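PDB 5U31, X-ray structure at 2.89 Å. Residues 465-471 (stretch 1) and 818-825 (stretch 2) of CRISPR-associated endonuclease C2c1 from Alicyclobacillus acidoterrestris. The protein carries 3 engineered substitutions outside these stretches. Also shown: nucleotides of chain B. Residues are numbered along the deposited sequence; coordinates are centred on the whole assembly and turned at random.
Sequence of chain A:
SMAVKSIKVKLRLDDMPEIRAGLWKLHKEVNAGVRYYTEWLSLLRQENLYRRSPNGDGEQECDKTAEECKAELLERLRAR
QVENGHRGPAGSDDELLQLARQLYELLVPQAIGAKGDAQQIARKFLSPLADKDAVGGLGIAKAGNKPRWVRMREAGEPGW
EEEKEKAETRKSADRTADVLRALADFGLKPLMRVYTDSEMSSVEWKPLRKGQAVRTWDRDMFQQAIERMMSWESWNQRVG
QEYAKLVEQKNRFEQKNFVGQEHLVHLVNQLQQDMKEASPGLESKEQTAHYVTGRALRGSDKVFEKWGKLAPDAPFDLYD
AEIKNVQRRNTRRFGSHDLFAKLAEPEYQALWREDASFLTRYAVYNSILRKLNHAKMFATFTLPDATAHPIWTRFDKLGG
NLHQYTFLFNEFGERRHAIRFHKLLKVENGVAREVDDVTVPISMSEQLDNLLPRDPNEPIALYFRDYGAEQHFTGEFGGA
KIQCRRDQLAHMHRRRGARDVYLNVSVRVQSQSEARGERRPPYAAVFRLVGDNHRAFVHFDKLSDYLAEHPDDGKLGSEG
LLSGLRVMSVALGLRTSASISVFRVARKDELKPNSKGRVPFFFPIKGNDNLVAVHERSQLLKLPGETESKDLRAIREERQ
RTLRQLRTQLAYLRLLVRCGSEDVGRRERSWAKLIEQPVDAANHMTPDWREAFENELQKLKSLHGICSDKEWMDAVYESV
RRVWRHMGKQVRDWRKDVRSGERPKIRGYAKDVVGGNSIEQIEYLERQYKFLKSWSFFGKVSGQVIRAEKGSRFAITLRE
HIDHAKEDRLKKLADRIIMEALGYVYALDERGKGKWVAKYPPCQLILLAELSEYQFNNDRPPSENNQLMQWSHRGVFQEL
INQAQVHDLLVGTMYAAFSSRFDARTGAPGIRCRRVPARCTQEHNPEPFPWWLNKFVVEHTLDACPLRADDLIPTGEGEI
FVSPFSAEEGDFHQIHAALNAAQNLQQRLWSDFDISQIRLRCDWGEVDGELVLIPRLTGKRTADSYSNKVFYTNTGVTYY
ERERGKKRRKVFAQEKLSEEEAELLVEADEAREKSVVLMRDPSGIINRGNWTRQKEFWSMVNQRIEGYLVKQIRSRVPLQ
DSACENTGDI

Stretch 1 (465-471) RDYGAEQ
Stretch 2 818-825: IMEALGYV

The contact joins a loop, residues 465-471, to the end of a helix and the start of a strand, residues 818-825. Tyr-824, Gly-468 and Met-819 cover the most surface. The two stretches together bury 263 Å². No hydrogen bond crosses between them, so the contact rests on packing.

Stretch 1 has no regular helix or strand. Asp-466 to Ala-469 form a type I beta turn, with phi/psi of -65/-23 at Tyr-467 and -106/32 at Gly-468. Ala-469 N donates to Asp-466 O at 3.3 Å. The Asp-466 side chain (chi1 t, -162°) supports the same turn: its OD1 accepts from Gly-468 N at 2.9 Å, nearly linear at 175°.

In stretch 2, Leu-822 N bonds to Ile-818 O at 2.9 Å in the last helical turn. Gly-823 then leaves helical geometry with phi/psi 100/24, in a Schellman motif. Tyr-824 N donates to Met-819 O at 2.7 Å, and Gly-823 N to Glu-820 O at 3.0 Å. At these angles a CB on Gly-823 would jam against the carbonyl O of Leu-822. Tyr-824 and Val-825 begin a strand.

Gly-468 lies nearest Met-819 in register, with 6.1 Å between their CA atoms. It also sits over a face of the Tyr-824 ring. Gly-468 CA is 3.8 Å from the ring centroid and 16° off the normal, a CH-pi contact. Tyr-467 O lies over the same face, 3.6 Å from Tyr-824 CE1. The lack of a side chain at Gly-468 matters here. An ideal CB would clash with Met-819 SE at 2.7 Å and be tight against Leu-822 CD1 at 3.3 Å.

Tyr-824 points toward the loop, with chi1 -68° (m) and chi2 -96°. Its OH is 3.5 Å from Glu-470 CG, and is hydrogen-bonded elsewhere in the structure. Glu-470 has chi1 m and chi2 t.

Met-819 is selenomethionine, with chi1 m, chi2 m and chi3 t (153°). Its CA-to-CB bond points sideways, but the end of the side chain comes nearer the loop. Met-819 CE lies 3.3 Å from Asp-466 OD1 and 3.6 Å from Gly-468 N. The methyl thus packs against both atoms of the hydrogen bond that braces the turn. Leu-822 (m, t) points toward the loop and places CD1 3.8 Å from Gly-468 O.

Glu-820 takes no part in this contact. Its OE2 accepts from N1 of G9 in chain B at 2.4 Å, which is very short, and from N2 of G9 at 2.6 Å.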

# COMPACT_ATOMS: atom_id res chain seq x y z
N ARG A 465 25.59 -10.34 9.56
CA ARG A 465 26.31 -9.57 8.55
C ARG A 465 25.38 -8.61 7.83
O ARG A 465 24.19 -8.86 7.67
CB ARG A 465 26.96 -10.50 7.52
CG ARG A 465 28.12 -11.32 8.04
CD ARG A 465 28.91 -11.90 6.88
NE ARG A 465 30.31 -12.09 7.25
CZ ARG A 465 31.27 -12.40 6.38
NH1 ARG A 465 30.99 -12.57 5.10
NH2 ARG A 465 32.52 -12.54 6.81
N ASP A 466 25.96 -7.49 7.37
CA ASP A 466 25.23 -6.54 6.55
C ASP A 466 26.23 -5.73 5.74
O ASP A 466 27.27 -5.33 6.27
CB ASP A 466 24.34 -5.62 7.40
CG ASP A 466 23.27 -4.93 6.58
OD1 ASP A 466 23.60 -4.32 5.54
OD2 ASP A 466 22.09 -5.00 6.97
N TYR A 467 25.91 -5.48 4.47
CA TYR A 467 26.80 -4.71 3.62
C TYR A 467 26.95 -3.27 4.09
O TYR A 467 27.95 -2.62 3.77
CB TYR A 467 26.32 -4.72 2.17
CG TYR A 467 26.42 -6.06 1.48
CD1 TYR A 467 27.48 -6.92 1.74
CD2 TYR A 467 25.45 -6.47 0.57
CE1 TYR A 467 27.57 -8.15 1.11
CE2 TYR A 467 25.54 -7.70 -0.06
CZ TYR A 467 26.60 -8.53 0.22
OH TYR A 467 26.69 -9.75 -0.41
N GLY A 468 25.98 -2.76 4.84
CA GLY A 468 26.02 -1.39 5.30
C GLY A 468 26.34 -1.27 6.77
O GLY A 468 25.86 -0.36 7.45
N ALA A 469 27.15 -2.20 7.27
CA ALA A 469 27.60 -2.18 8.66
C ALA A 469 29.00 -2.76 8.71
O ALA A 469 29.20 -3.93 8.39
CB ALA A 469 26.66 -2.96 9.57
N GLU A 470 29.98 -1.94 9.10
CA GLU A 470 31.36 -2.41 9.12
C GLU A 470 31.54 -3.51 10.15
O GLU A 470 32.20 -4.52 9.87
CB GLU A 470 32.30 -1.24 9.37
CG GLU A 470 32.36 -0.23 8.23
CD GLU A 470 33.51 0.75 8.37
OE1 GLU A 470 34.58 0.34 8.87
OE2 GLU A 470 33.34 1.93 8.00
N GLN A 471 30.96 -3.35 11.33
CA GLN A 471 30.99 -4.37 12.37
C GLN A 471 29.68 -5.16 12.34
O GLN A 471 28.60 -4.57 12.24
CB GLN A 471 31.19 -3.75 13.75
CG GLN A 471 32.49 -2.98 13.93
CD GLN A 471 32.38 -1.51 13.54
OE1 GLN A 471 31.31 -1.03 13.17
NE2 GLN A 471 33.50 -0.80 13.63
N ILE A 818 18.61 3.17 1.77
CA ILE A 818 19.27 3.04 3.06
C ILE A 818 20.78 2.98 2.89
O ILE A 818 21.53 3.63 3.62
CB ILE A 818 18.73 1.81 3.81
CG1 ILE A 818 17.31 2.10 4.26
CG2 ILE A 818 19.61 1.44 4.99
CD1 ILE A 818 16.77 1.09 5.18
N MSE A 819 21.25 2.23 1.91
CA MSE A 819 22.67 2.17 1.63
C MSE A 819 23.26 3.55 1.29
O MSE A 819 24.37 3.87 1.71
CB MSE A 819 22.93 1.19 0.49
CG MSE A 819 22.76 -0.24 0.94
SE MSE A 819 23.94 -0.67 2.43
CE MSE A 819 22.85 -2.08 3.23
N GLU A 820 22.50 4.36 0.56
CA GLU A 820 22.93 5.72 0.27
C GLU A 820 22.90 6.59 1.52
O GLU A 820 23.82 7.38 1.77
CB GLU A 820 22.06 6.33 -0.83
CG GLU A 820 22.75 6.44 -2.18
CD GLU A 820 23.63 7.66 -2.29
OE1 GLU A 820 23.35 8.66 -1.60
OE2 GLU A 820 24.60 7.63 -3.07
N ALA A 821 21.83 6.46 2.32
CA ALA A 821 21.74 7.24 3.56
C ALA A 821 22.91 6.93 4.49
O ALA A 821 23.50 7.85 5.08
CB ALA A 821 20.41 6.96 4.25
N LEU A 822 23.28 5.66 4.62
CA LEU A 822 24.41 5.28 5.45
C LEU A 822 25.74 5.70 4.85
O LEU A 822 26.75 5.73 5.57
CB LEU A 822 24.40 3.78 5.70
CG LEU A 822 23.21 3.29 6.53
CD1 LEU A 822 22.99 1.80 6.36
CD2 LEU A 822 23.46 3.63 7.98
N GLY A 823 25.78 6.02 3.57
CA GLY A 823 27.00 6.44 2.92
C GLY A 823 27.72 5.37 2.12
O GLY A 823 28.93 5.50 1.91
N TYR A 824 27.02 4.34 1.66
CA TYR A 824 27.62 3.27 0.90
C TYR A 824 27.23 3.39 -0.57
O TYR A 824 26.09 3.71 -0.90
CB TYR A 824 27.21 1.90 1.45
CG TYR A 824 27.79 1.62 2.82
CD1 TYR A 824 28.95 0.87 2.95
CD2 TYR A 824 27.18 2.11 3.97
CE1 TYR A 824 29.49 0.61 4.20
CE2 TYR A 824 27.72 1.86 5.22
CZ TYR A 824 28.87 1.11 5.33
OH TYR A 824 29.42 0.84 6.56
N VAL A 825 28.20 3.13 -1.45
CA VAL A 825 28.00 3.20 -2.89
C VAL A 825 28.54 1.92 -3.52
O VAL A 825 29.69 1.54 -3.27
CB VAL A 825 28.69 4.43 -3.50
CG1 VAL A 825 28.65 4.36 -5.02
CG2 VAL A 825 28.03 5.70 -3.00
P G B 9 31.29 12.63 -5.69
OP1 G B 9 31.46 11.82 -4.45
OP2 G B 9 32.28 13.69 -6.02
O5' G B 9 31.23 11.62 -6.92
C5' G B 9 30.47 10.42 -6.86
C4' G B 9 30.35 9.80 -8.23
O4' G B 9 29.80 8.46 -8.12
C3' G B 9 29.47 10.55 -9.22
O3' G B 9 30.07 10.53 -10.51
C2' G B 9 28.19 9.72 -9.25
O2' G B 9 27.44 9.82 -10.44
C1' G B 9 28.74 8.32 -9.05
N9 G B 9 27.76 7.37 -8.52
C8 G B 9 27.31 6.24 -9.16
N7 G B 9 26.42 5.58 -8.47
C5 G B 9 26.26 6.33 -7.32
C6 G B 9 25.42 6.11 -6.20
O6 G B 9 24.63 5.18 -6.00
N1 G B 9 25.57 7.10 -5.24
C2 G B 9 26.41 8.18 -5.34
N2 G B 9 26.40 9.02 -4.30
N3 G B 9 27.20 8.40 -6.38
C4 G B 9 27.08 7.44 -7.33